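PDB 1UP7: 6-phospho-beta-glucosidase, which hydrolyses cellobiose 6'-phosphate to glucose 6-phosphate and glucose, using NAD+ and a manganese ion as cofactors. Local coordinates for residues F140-G145 with L192-F197; H315-R320 with G343-L348; D330-E335 with V364-R369. All coordinates share one frame; numbering follows the deposited sequence.

Interaction 1: F140-G145 with L192-F197. With NAD (nicotinamide-adenine-dinucleotide), chain I; G6P (6-O-phosphono-alpha-D-glucopyranose), chain J.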
loop_
_atom_site.group_PDB
_atom_site.type_symbol
_atom_site.label_atom_id
_atom_site.label_comp_id
_atom_site.label_asym_id
_atom_site.label_seq_id
_atom_site.Cartn_x
_atom_site.Cartn_y
_atom_site.Cartn_z
ATOM N N PHE A 140 -27.874 -11.436 8.025
ATOM C CA PHE A 140 -28.005 -11.218 9.478
ATOM C C PHE A 140 -27.310 -12.290 10.297
ATOM O O PHE A 140 -26.939 -12.046 11.429
ATOM C CB PHE A 140 -29.455 -11.275 9.949
ATOM C CG PHE A 140 -30.382 -10.308 9.269
ATOM C CD1 PHE A 140 -29.912 -9.294 8.451
ATOM C CD2 PHE A 140 -31.761 -10.450 9.430
ATOM C CE1 PHE A 140 -30.781 -8.414 7.823
ATOM C CE2 PHE A 140 -32.659 -9.561 8.798
ATOM C CZ PHE A 140 -32.157 -8.542 7.993
ATOM N N THR A 141 -27.197 -13.499 9.765
ATOM C CA THR A 141 -26.661 -14.641 10.497
ATOM C C THR A 141 -25.341 -14.312 11.166
ATOM O O THR A 141 -24.405 -13.846 10.515
ATOM C CB THR A 141 -26.460 -15.814 9.538
ATOM O OG1 THR A 141 -27.745 -16.264 9.104
ATOM C CG2 THR A 141 -25.813 -17.053 10.269
ATOM N N ASN A 142 -25.270 -14.544 12.477
ATOM C CA ASN A 142 -24.053 -14.234 13.204
ATOM C C ASN A 142 -23.065 -15.382 13.239
ATOM O O ASN A 142 -23.476 -16.526 13.147
ATOM C CB ASN A 142 -24.359 -13.650 14.571
ATOM C CG ASN A 142 -24.535 -12.132 14.509
ATOM O OD1 ASN A 142 -23.728 -11.407 13.861
ATOM N ND2 ASN A 142 -25.595 -11.643 15.146
ATOM N N PRO A 143 -21.762 -15.079 13.315
ATOM C CA PRO A 143 -21.259 -13.702 13.370
ATOM C C PRO A 143 -21.184 -13.098 11.977
ATOM O O PRO A 143 -20.490 -13.596 11.087
ATOM C CB PRO A 143 -19.863 -13.858 13.989
ATOM C CG PRO A 143 -19.414 -15.180 13.605
ATOM C CD PRO A 143 -20.652 -16.057 13.347
ATOM N N SER A 144 -21.905 -12.002 11.820
ATOM C CA SER A 144 -22.191 -11.459 10.501
ATOM C C SER A 144 -20.968 -10.899 9.774
ATOM O O SER A 144 -20.846 -11.137 8.576
ATOM C CB SER A 144 -23.331 -10.423 10.605
ATOM O OG SER A 144 -23.657 -9.905 9.337
ATOM N N GLY A 145 -20.115 -10.129 10.480
ATOM C CA GLY A 145 -18.940 -9.517 9.886
ATOM C C GLY A 145 -17.919 -10.579 9.483
ATOM O O GLY A 145 -17.269 -10.466 8.427
ATOM N N LEU A 192 -15.095 -3.431 13.008
ATOM C CA LEU A 192 -15.644 -4.697 12.616
ATOM C C LEU A 192 -17.043 -4.740 13.224
ATOM O O LEU A 192 -17.343 -4.051 14.184
ATOM C CB LEU A 192 -14.773 -5.808 13.184
ATOM C CG LEU A 192 -13.666 -6.414 12.308
ATOM C CD1 LEU A 192 -13.094 -5.536 11.198
ATOM C CD2 LEU A 192 -12.587 -7.046 13.160
ATOM N N ASN A 193 -17.900 -5.533 12.625
ATOM C CA ASN A 193 -19.169 -5.899 13.233
ATOM C C ASN A 193 -19.025 -6.285 14.712
ATOM O O ASN A 193 -18.219 -7.141 15.055
ATOM C CB ASN A 193 -19.760 -7.044 12.410
ATOM C CG ASN A 193 -21.175 -7.412 12.820
ATOM O OD1 ASN A 193 -21.457 -8.583 13.029
ATOM N ND2 ASN A 193 -22.066 -6.425 12.930
ATOM N N HIS A 194 -19.780 -5.638 15.593
ATOM C CA HIS A 194 -19.595 -5.794 17.046
ATOM C C HIS A 194 -18.271 -5.336 17.595
ATOM O O HIS A 194 -17.907 -5.740 18.702
ATOM C CB HIS A 194 -19.815 -7.254 17.466
ATOM C CG HIS A 194 -21.183 -7.735 17.137
ATOM N ND1 HIS A 194 -21.424 -8.887 16.425
ATOM C CD2 HIS A 194 -22.389 -7.148 17.333
ATOM C CE1 HIS A 194 -22.728 -9.019 16.247
ATOM N NE2 HIS A 194 -23.332 -7.970 16.781
ATOM N N LEU A 195 -17.575 -4.480 16.850
ATOM C CA LEU A 195 -16.247 -4.009 17.208
ATOM C C LEU A 195 -15.999 -2.722 16.424
ATOM O O LEU A 195 -15.082 -2.617 15.609
ATOM C CB LEU A 195 -15.230 -5.077 16.856
ATOM C CG LEU A 195 -13.880 -4.996 17.556
ATOM C CD1 LEU A 195 -13.912 -5.649 18.913
ATOM C CD2 LEU A 195 -12.814 -5.596 16.692
ATOM N N SER A 196 -16.876 -1.758 16.650
ATOM C CA SER A 196 -16.938 -0.573 15.832
ATOM C C SER A 196 -16.869 0.671 16.701
ATOM O O SER A 196 -17.115 0.608 17.920
ATOM C CB SER A 196 -18.233 -0.591 15.003
ATOM O OG SER A 196 -19.387 -0.548 15.852
ATOM N N PHE A 197 -16.524 1.782 16.046
ATOM C CA PHE A 197 -16.135 3.008 16.718
ATOM C C PHE A 197 -16.728 4.173 15.944
ATOM O O PHE A 197 -16.759 4.161 14.716
ATOM C CB PHE A 197 -14.606 3.088 16.806
ATOM C CG PHE A 197 -13.983 1.886 17.470
ATOM C CD1 PHE A 197 -13.715 0.717 16.732
ATOM C CD2 PHE A 197 -13.713 1.901 18.838
ATOM C CE1 PHE A 197 -13.177 -0.400 17.334
ATOM C CE2 PHE A 197 -13.154 0.807 19.452
ATOM C CZ PHE A 197 -12.880 -0.357 18.707
HETATM P PA NAD I . -33.488 -18.466 15.464
HETATM O O1A NAD I . -32.990 -19.518 16.370
HETATM O O2A NAD I . -34.986 -18.120 15.603
HETATM O O5B NAD I . -33.168 -19.028 13.978
HETATM C C5B NAD I . -33.890 -18.540 12.877
HETATM C C4B NAD I . -34.410 -19.695 12.033
HETATM O O4B NAD I . -33.340 -20.318 11.325
HETATM C C3B NAD I . -35.110 -20.803 12.810
HETATM O O3B NAD I . -36.460 -20.854 12.374
HETATM C C2B NAD I . -34.357 -22.080 12.434
HETATM O O2B NAD I . -35.223 -23.181 12.250
HETATM C C1B NAD I . -33.751 -21.671 11.103
HETATM N N9A NAD I . -32.589 -22.446 10.680
HETATM C C8A NAD I . -31.583 -23.021 11.433
HETATM N N7A NAD I . -30.724 -23.591 10.559
HETATM C C5A NAD I . -31.118 -23.354 9.294
HETATM C C6A NAD I . -30.624 -23.714 8.047
HETATM N N6A NAD I . -29.514 -24.433 7.915
HETATM N N1A NAD I . -31.312 -23.317 6.906
HETATM C C2A NAD I . -32.485 -22.589 7.011
HETATM N N3A NAD I . -32.978 -22.266 8.252
HETATM C C4A NAD I . -32.306 -22.645 9.362
HETATM O O3 NAD I . -32.573 -17.174 15.753
HETATM P PN NAD I . -32.884 -15.633 15.442
HETATM O O1N NAD I . -32.834 -14.996 16.782
HETATM O O2N NAD I . -34.028 -15.428 14.581
HETATM O O5D NAD I . -31.640 -15.158 14.558
HETATM C C5D NAD I . -31.129 -15.863 13.441
HETATM C C4D NAD I . -29.709 -15.345 13.163
HETATM O O4D NAD I . -29.678 -13.952 12.851
HETATM C C3D NAD I . -28.792 -15.511 14.366
HETATM O O3D NAD I . -27.565 -15.927 13.847
HETATM C C2D NAD I . -28.685 -14.115 14.971
HETATM O O2D NAD I . -27.474 -13.849 15.658
HETATM C C1D NAD I . -28.928 -13.189 13.801
HETATM N N1N NAD I . -29.849 -12.117 14.186
HETATM C C2N NAD I . -30.943 -11.966 13.364
HETATM C C3N NAD I . -31.890 -11.001 13.601
HETATM C C7N NAD I . -33.074 -10.906 12.667
HETATM O O7N NAD I . -33.557 -9.672 12.169
HETATM N N7N NAD I . -33.673 -12.047 12.295
HETATM C C4N NAD I . -31.703 -10.174 14.712
HETATM C C5N NAD I . -30.587 -10.307 15.562
HETATM C C6N NAD I . -29.651 -11.302 15.282
HETATM C C1 G6P J . -27.846 -6.912 19.405
HETATM C C2 G6P J . -26.766 -7.317 18.364
HETATM C C3 G6P J . -27.246 -8.528 17.565
HETATM C C4 G6P J . -27.448 -9.668 18.549
HETATM C C5 G6P J . -28.565 -9.263 19.531
HETATM C C6 G6P J . -28.779 -10.352 20.573
HETATM O O1 G6P J . -27.472 -5.814 20.258
HETATM O O2 G6P J . -26.437 -6.273 17.448
HETATM O O3 G6P J . -26.351 -8.890 16.507
HETATM O O4 G6P J . -27.709 -10.891 17.860
HETATM O O5 G6P J . -28.241 -8.033 20.229
HETATM O O6 G6P J . -30.133 -10.397 20.995
HETATM P P G6P J . -30.769 -11.755 21.581
HETATM O O1P G6P J . -32.249 -11.490 21.730
HETATM O O2P G6P J . -30.231 -12.186 22.937
HETATM O O3P G6P J . -30.523 -12.833 20.564
#

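Interaction 2: H315-R320 with G343-L348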
loop_
_atom_site.group_PDB
_atom_site.type_symbol
_atom_site.label_atom_id
_atom_site.label_comp_id
_atom_site.label_asym_id
_atom_site.label_seq_id
_atom_site.Cartn_x
_atom_site.Cartn_y
_atom_site.Cartn_z
ATOM N N HIS A 315 -25.740 3.807 3.793
ATOM C CA HIS A 315 -25.993 2.716 4.726
ATOM C C HIS A 315 -24.693 2.195 5.290
ATOM O O HIS A 315 -23.730 2.020 4.546
ATOM C CB HIS A 315 -26.740 1.575 4.023
ATOM C CG HIS A 315 -28.104 1.970 3.590
ATOM N ND1 HIS A 315 -29.156 2.086 4.475
ATOM C CD2 HIS A 315 -28.566 2.399 2.391
ATOM C CE1 HIS A 315 -30.222 2.518 3.825
ATOM N NE2 HIS A 315 -29.890 2.710 2.559
ATOM N N ILE A 316 -24.670 1.952 6.596
ATOM C CA ILE A 316 -23.501 1.371 7.208
ATOM C C ILE A 316 -23.619 -0.124 7.141
ATOM O O ILE A 316 -24.555 -0.710 7.646
ATOM C CB ILE A 316 -23.275 1.847 8.640
ATOM C CG1 ILE A 316 -23.185 3.379 8.680
ATOM C CG2 ILE A 316 -21.998 1.209 9.166
ATOM C CD1 ILE A 316 -23.252 3.981 10.088
ATOM N N VAL A 317 -22.622 -0.745 6.544
ATOM C CA VAL A 317 -22.767 -2.079 6.010
ATOM C C VAL A 317 -21.406 -2.787 6.142
ATOM O O VAL A 317 -20.389 -2.123 6.275
ATOM C CB VAL A 317 -23.279 -1.863 4.551
ATOM C CG1 VAL A 317 -22.379 -2.440 3.436
ATOM C CG2 VAL A 317 -24.775 -2.165 4.431
ATOM N N ASN A 318 -21.387 -4.119 6.182
ATOM C CA ASN A 318 -20.114 -4.867 6.177
ATOM C C ASN A 318 -19.672 -5.186 4.773
ATOM O O ASN A 318 -20.391 -5.848 4.021
ATOM C CB ASN A 318 -20.172 -6.173 6.973
ATOM C CG ASN A 318 -20.360 -5.938 8.430
ATOM O OD1 ASN A 318 -19.418 -6.002 9.230
ATOM N ND2 ASN A 318 -21.582 -5.624 8.797
ATOM N N THR A 319 -18.470 -4.730 4.435
ATOM C CA THR A 319 -17.968 -4.788 3.081
ATOM C C THR A 319 -16.461 -4.509 3.101
ATOM O O THR A 319 -15.925 -4.112 4.153
ATOM C CB THR A 319 -18.738 -3.764 2.236
ATOM O OG1 THR A 319 -18.452 -3.991 0.856
ATOM C CG2 THR A 319 -18.239 -2.342 2.493
ATOM N N ARG A 320 -15.783 -4.728 1.966
ATOM C CA ARG A 320 -14.346 -4.439 1.876
ATOM C C ARG A 320 -14.051 -2.974 2.080
ATOM O O ARG A 320 -14.717 -2.134 1.517
ATOM C CB ARG A 320 -13.769 -4.848 0.535
ATOM C CG ARG A 320 -13.611 -6.332 0.307
ATOM C CD ARG A 320 -12.898 -6.631 -1.015
ATOM N NE ARG A 320 -12.708 -8.053 -1.230
ATOM C CZ ARG A 320 -12.681 -8.621 -2.439
ATOM N NH1 ARG A 320 -12.829 -7.891 -3.524
ATOM N NH2 ARG A 320 -12.477 -9.923 -2.571
ATOM N N GLY A 343 -28.124 -1.380 -7.079
ATOM C CA GLY A 343 -27.449 -2.653 -7.010
ATOM C C GLY A 343 -25.991 -2.599 -6.578
ATOM O O GLY A 343 -25.359 -3.647 -6.442
ATOM N N ARG A 344 -25.432 -1.405 -6.372
ATOM C CA ARG A 344 -24.005 -1.324 -5.988
ATOM C C ARG A 344 -23.772 -0.593 -4.672
ATOM O O ARG A 344 -24.581 0.230 -4.238
ATOM C CB ARG A 344 -23.119 -0.766 -7.121
ATOM C CG ARG A 344 -23.530 -1.117 -8.572
ATOM C CD ARG A 344 -22.825 -0.183 -9.621
ATOM N NE ARG A 344 -23.717 0.698 -10.418
ATOM C CZ ARG A 344 -24.059 1.957 -10.101
ATOM N NH1 ARG A 344 -23.638 2.517 -8.964
ATOM N NH2 ARG A 344 -24.865 2.639 -10.912
ATOM N N VAL A 345 -22.659 -0.932 -4.046
ATOM C CA VAL A 345 -22.299 -0.456 -2.737
ATOM C C VAL A 345 -20.962 0.218 -2.966
ATOM O O VAL A 345 -20.028 -0.433 -3.383
ATOM C CB VAL A 345 -22.185 -1.663 -1.738
ATOM C CG1 VAL A 345 -21.485 -1.289 -0.436
ATOM C CG2 VAL A 345 -23.557 -2.181 -1.402
ATOM N N HIS A 346 -20.870 1.523 -2.750
ATOM C CA HIS A 346 -19.585 2.178 -2.888
ATOM C C HIS A 346 -19.134 2.698 -1.543
ATOM O O HIS A 346 -19.838 3.391 -0.828
ATOM C CB HIS A 346 -19.625 3.293 -3.917
ATOM C CG HIS A 346 -20.090 2.846 -5.263
ATOM N ND1 HIS A 346 -19.236 2.317 -6.210
ATOM C CD2 HIS A 346 -21.321 2.852 -5.828
ATOM C CE1 HIS A 346 -19.927 1.998 -7.289
ATOM N NE2 HIS A 346 -21.192 2.320 -7.085
ATOM N N THR A 347 -17.937 2.341 -1.223
ATOM C CA THR A 347 -17.236 2.823 -0.075
ATOM C C THR A 347 -16.868 4.327 -0.184
ATOM O O THR A 347 -16.527 4.822 -1.260
ATOM C CB THR A 347 -16.046 1.853 0.032
ATOM O OG1 THR A 347 -16.361 0.853 1.025
ATOM C CG2 THR A 347 -14.848 2.498 0.491
ATOM N N LEU A 348 -16.992 5.038 0.930
ATOM C CA LEU A 348 -16.717 6.480 1.038
ATOM C C LEU A 348 -15.440 6.731 1.813
ATOM O O LEU A 348 -15.235 6.172 2.871
ATOM C CB LEU A 348 -17.844 7.171 1.811
ATOM C CG LEU A 348 -18.874 8.034 1.079
ATOM C CD1 LEU A 348 -19.144 7.485 -0.285
ATOM C CD2 LEU A 348 -20.166 8.091 1.856
#

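Interaction 3: D330-E335 with V364-R369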
loop_
_atom_site.group_PDB
_atom_site.type_symbol
_atom_site.label_atom_id
_atom_site.label_comp_id
_atom_site.label_asym_id
_atom_site.label_seq_id
_atom_site.Cartn_x
_atom_site.Cartn_y
_atom_site.Cartn_z
ATOM N N ASP A 330 -7.006 -2.405 2.125
ATOM C CA ASP A 330 -8.213 -2.391 1.309
ATOM C C ASP A 330 -9.110 -3.618 1.462
ATOM O O ASP A 330 -10.328 -3.514 1.365
ATOM C CB ASP A 330 -7.863 -2.283 -0.170
ATOM C CG ASP A 330 -7.144 -1.023 -0.507
ATOM O OD1 ASP A 330 -7.239 -0.048 0.280
ATOM O OD2 ASP A 330 -6.459 -0.936 -1.575
ATOM N N ASP A 331 -8.492 -4.782 1.624
ATOM C CA ASP A 331 -9.222 -6.046 1.651
ATOM C C ASP A 331 -9.853 -6.365 3.004
ATOM O O ASP A 331 -10.592 -7.340 3.096
ATOM C CB ASP A 331 -8.306 -7.209 1.239
ATOM C CG ASP A 331 -7.022 -7.232 2.053
ATOM O OD1 ASP A 331 -7.005 -7.708 3.206
ATOM O OD2 ASP A 331 -5.972 -6.705 1.645
ATOM N N TYR A 332 -9.575 -5.594 4.053
ATOM C CA TYR A 332 -10.276 -5.849 5.330
ATOM C C TYR A 332 -11.760 -5.622 5.095
ATOM O O TYR A 332 -12.152 -4.534 4.632
ATOM C CB TYR A 332 -9.820 -4.910 6.442
ATOM C CG TYR A 332 -8.588 -5.305 7.255
ATOM C CD1 TYR A 332 -7.574 -6.133 6.723
ATOM C CD2 TYR A 332 -8.433 -4.822 8.558
ATOM C CE1 TYR A 332 -6.438 -6.472 7.486
ATOM C CE2 TYR A 332 -7.308 -5.170 9.345
ATOM C CZ TYR A 332 -6.319 -5.975 8.793
ATOM O OH TYR A 332 -5.224 -6.247 9.547
ATOM N N VAL A 333 -12.591 -6.633 5.361
ATOM C CA VAL A 333 -14.027 -6.369 5.511
ATOM C C VAL A 333 -14.238 -5.574 6.807
ATOM O O VAL A 333 -13.786 -5.996 7.889
ATOM C CB VAL A 333 -14.877 -7.667 5.527
ATOM C CG1 VAL A 333 -16.271 -7.404 6.066
ATOM C CG2 VAL A 333 -14.934 -8.303 4.101
ATOM N N LEU A 334 -14.885 -4.420 6.677
ATOM C CA LEU A 334 -15.206 -3.563 7.797
ATOM C C LEU A 334 -16.696 -3.245 7.781
ATOM O O LEU A 334 -17.375 -3.455 6.776
ATOM C CB LEU A 334 -14.424 -2.243 7.694
ATOM C CG LEU A 334 -12.903 -2.375 7.639
ATOM C CD1 LEU A 334 -12.278 -1.001 7.377
ATOM C CD2 LEU A 334 -12.367 -3.034 8.900
ATOM N N GLU A 335 -17.185 -2.719 8.897
ATOM C CA GLU A 335 -18.531 -2.152 8.965
ATOM C C GLU A 335 -18.375 -0.620 8.872
ATOM O O GLU A 335 -17.811 -0.003 9.767
ATOM C CB GLU A 335 -19.212 -2.629 10.263
ATOM C CG GLU A 335 -20.653 -2.181 10.458
ATOM C CD GLU A 335 -21.298 -2.834 11.682
ATOM O OE1 GLU A 335 -21.216 -2.276 12.801
ATOM O OE2 GLU A 335 -21.882 -3.933 11.509
ATOM N N VAL A 364 -8.537 -8.747 15.855
ATOM C CA VAL A 364 -9.684 -9.574 15.560
ATOM C C VAL A 364 -9.724 -9.974 14.088
ATOM O O VAL A 364 -10.117 -11.103 13.764
ATOM C CB VAL A 364 -10.970 -8.886 16.022
ATOM C CG1 VAL A 364 -12.201 -9.660 15.563
ATOM C CG2 VAL A 364 -10.931 -8.762 17.568
ATOM N N LYS A 365 -9.289 -9.091 13.187
ATOM C CA LYS A 365 -9.230 -9.472 11.775
ATOM C C LYS A 365 -8.260 -10.659 11.548
ATOM O O LYS A 365 -8.542 -11.573 10.722
ATOM C CB LYS A 365 -8.907 -8.270 10.880
ATOM C CG LYS A 365 -8.752 -8.566 9.379
ATOM C CD LYS A 365 -10.061 -9.052 8.670
ATOM C CE LYS A 365 -11.204 -8.022 8.830
ATOM N NZ LYS A 365 -12.592 -8.534 8.562
ATOM N N MET A 366 -7.124 -10.653 12.256
ATOM C CA MET A 366 -6.155 -11.746 12.106
ATOM C C MET A 366 -6.798 -13.035 12.624
ATOM O O MET A 366 -6.685 -14.089 12.040
ATOM C CB MET A 366 -4.842 -11.418 12.837
ATOM C CG MET A 366 -4.085 -10.219 12.258
ATOM S SD MET A 366 -3.609 -10.513 10.517
ATOM C CE MET A 366 -4.954 -9.732 9.617
ATOM N N TYR A 367 -7.480 -12.916 13.738
ATOM C CA TYR A 367 -8.170 -14.025 14.310
ATOM C C TYR A 367 -9.226 -14.560 13.310
ATOM O O TYR A 367 -9.349 -15.774 13.144
ATOM C CB TYR A 367 -8.827 -13.608 15.640
ATOM C CG TYR A 367 -10.119 -14.335 15.823
ATOM C CD1 TYR A 367 -10.116 -15.620 16.338
ATOM C CD2 TYR A 367 -11.348 -13.773 15.392
ATOM C CE1 TYR A 367 -11.274 -16.315 16.496
ATOM C CE2 TYR A 367 -12.551 -14.492 15.510
ATOM C CZ TYR A 367 -12.491 -15.780 16.060
ATOM O OH TYR A 367 -13.614 -16.578 16.223
ATOM N N GLU A 368 -9.969 -13.662 12.655
ATOM C CA GLU A 368 -10.986 -14.053 11.687
ATOM C C GLU A 368 -10.418 -14.906 10.564
ATOM O O GLU A 368 -11.010 -15.933 10.201
ATOM C CB GLU A 368 -11.701 -12.836 11.084
ATOM C CG GLU A 368 -12.753 -12.163 11.970
ATOM C CD GLU A 368 -13.420 -10.995 11.247
ATOM O OE1 GLU A 368 -12.835 -10.485 10.245
ATOM O OE2 GLU A 368 -14.526 -10.570 11.669
ATOM N N ARG A 369 -9.293 -14.471 9.994
ATOM C CA ARG A 369 -8.700 -15.171 8.860
ATOM C C ARG A 369 -8.070 -16.487 9.305
ATOM O O ARG A 369 -8.116 -17.473 8.550
ATOM C CB ARG A 369 -7.726 -14.308 8.011
ATOM C CG ARG A 369 -8.112 -12.838 7.881
ATOM C CD ARG A 369 -8.334 -12.246 6.504
ATOM N NE ARG A 369 -7.323 -11.252 6.231
ATOM C CZ ARG A 369 -7.437 -10.141 5.483
ATOM N NH1 ARG A 369 -8.564 -9.767 4.928
ATOM N NH2 ARG A 369 -6.364 -9.382 5.342
#

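Interaction 1: F140-G145 with L192-F197
Asn193 holds CG anti to its backbone N (chi1 -172°) and His194 holds CG beside the backbone N, anti to the carbonyl carbon (chi1 -60°); from a type II beta turn running Leu192 to Leu195, these settings turn Asn193 toward Asn142, Ser144 and Gly145, and His194 toward Asn142. Asn193 OD1 accepts the backbone N-H of Gly145, 3.3 Å from Gly145 N, with the donor lying 44° out of the amide carbonyl plane. The approach is close, Asn193 CB standing 3.6 Å from Gly145 CA, where glycine offers no side chain to obstruct it. Asn193 ND2 is held in turn by Glu335.

Asn142 meets His194 tip to tip, Asn142 OD1 lying 3.5 Å from His194 CE1 near the imidazole plane. Asn142 OD1 also accepts the backbone N-H of Ser144, 2.8 Å from Ser144 N, on an in-plane lone pair, closing an Asx turn across Pro143, which follows a cis peptide bond at the start of helix 144-155. This loop follows strand 136-139 of the parallel, Rossmann-type sheet, so the contact joins the dinucleotide-binding part to the C-terminal part of a family 4 glycosidase beside the bound cofactor and sugar.

Asn142 ND2 forks between the two bound molecules, giving hydrogen bonds to NAD O2D (2.9 Å) and to G6P O3 (3.2 Å), while Asn142 N reaches NAD O3D at 3.0 Å. His194 NE2 grips that sugar oxygen as well, 3.2 Å from G6P O3, with either able to donate. His194 and Cys164 bind the cofactor manganese, which is not among the groups bound here, and the His194 ring also meets that of Tyr243, the proton acceptor.

Interaction 2: H315-R320 with G343-L348
Val317 and Thr319 pack on Val345 and Thr347 in a side-chain contact between the two strands that are outermost, within this chain, of a three-stranded antiparallel sheet. Strand 333-341 runs between them in the sheet order, and the separation shows it: the axes of 315-320 and 344-347 approach no closer than 8.4 Å. Their directions differ by 75°, consistent with a twisted sheet whose edges lean together over Ile336 and Cys338 of the middle strand.

The valines reach toward each other tip to tip, with Val317 CG1 4.1 Å from Val345 CG1. Thr319 and Thr347 pass at a slant, Thr319 CG2 lying 4.0 Å from Thr347 OG1. Thr319 has OG1 anti to its backbone N (chi1 -168°), which leaves CG2 between N and the carbonyl carbon; OG1 has a weak hydrogen bond to Arg152. Thr347 OG1 stands 3.4 Å from Arg320 O, a long, weak bond, and Asn321 O is another possible acceptor for the same proton.

Beyond the valines, Arg344 makes a cation-pi contact with Phe202 of the second subunit. With one weak polar link among methyl contacts, the contact itself rests mainly on van der Waals packing, while backbone bonds to strand 333-341 hold the strands in the sheet.

Interaction 3: D330-E335 with V364-R369
Lys365 and Tyr332 slide past each other in opposite directions; the lysine's CB and CG meet the ring, its CE and NZ meet Val333. Lys365 CB borders the ring, 3.8 Å from Tyr332 CE2. Lys365 CG sits over the ring centre, 3.5 Å from the Tyr332 centroid and only 7° off the normal, which defines a CH-pi contact. The chain then bends at chi2 (65°), placing CD, and bends again at chi3, where CE passes close to the carbonyl of Val333. At the tip, Lys365 NZ donates to Val333 O at 2.9 Å, on an in-plane lone pair of that carbonyl. Lys365 NZ also forms a salt bridge to Glu368 OE1 at 2.6 Å, through the syn lone pair, and a further one to Glu149. An ammonium group buried among two carboxylates and a carbonyl probably keeps its charge.

Arg369 meets the turn preceding the strand. Arg369 NH2 lies 2.8 Å from Asp331 OD1, approaching nearly along the C-O axis, in a salt bridge that NH1 joins only weakly. Arg369 NH2 is also 3.6 Å from Tyr332 CE1, with guanidinium and phenol planes 89° apart. At the far end of the ring, Tyr332 OH lies 3.5 Å from Met366 CE and is hydrogen-bonded to His362 of its own chain.

Helix 355-376 is thus fastened, by a lysine and an arginine one turn apart, to the start of strand 333-341 and the loop leading into it. Glu149 of helix 144-155 pairs with both Lys365 and Arg369 and receives the backbone N-H of Val333, making this a three-element junction, while His355 of a third subunit packs on Met366 and Arg369.

How the interactions relate
All three contacts are buried. Interaction 1 is the most central, its centre about 5 Å from that of the chain, whereas interactions 2 and 3 are each centred about 15 Å out, beside other subunits. Strand 333-341 unites the last two: it separates the outer strands of interaction 2 and supplies one side of interaction 3, and Thr319 O pairs with Leu334 N between them. Glu335 ties all three, its OE2 probably accepting from Asn193 ND2 and Asn318 ND2. The chemistry follows place: directional amide and imidazole bonds to ligands at the active centre, methyl packing across the sheet, and salt bridges with a CH-pi contact where helix meets strand.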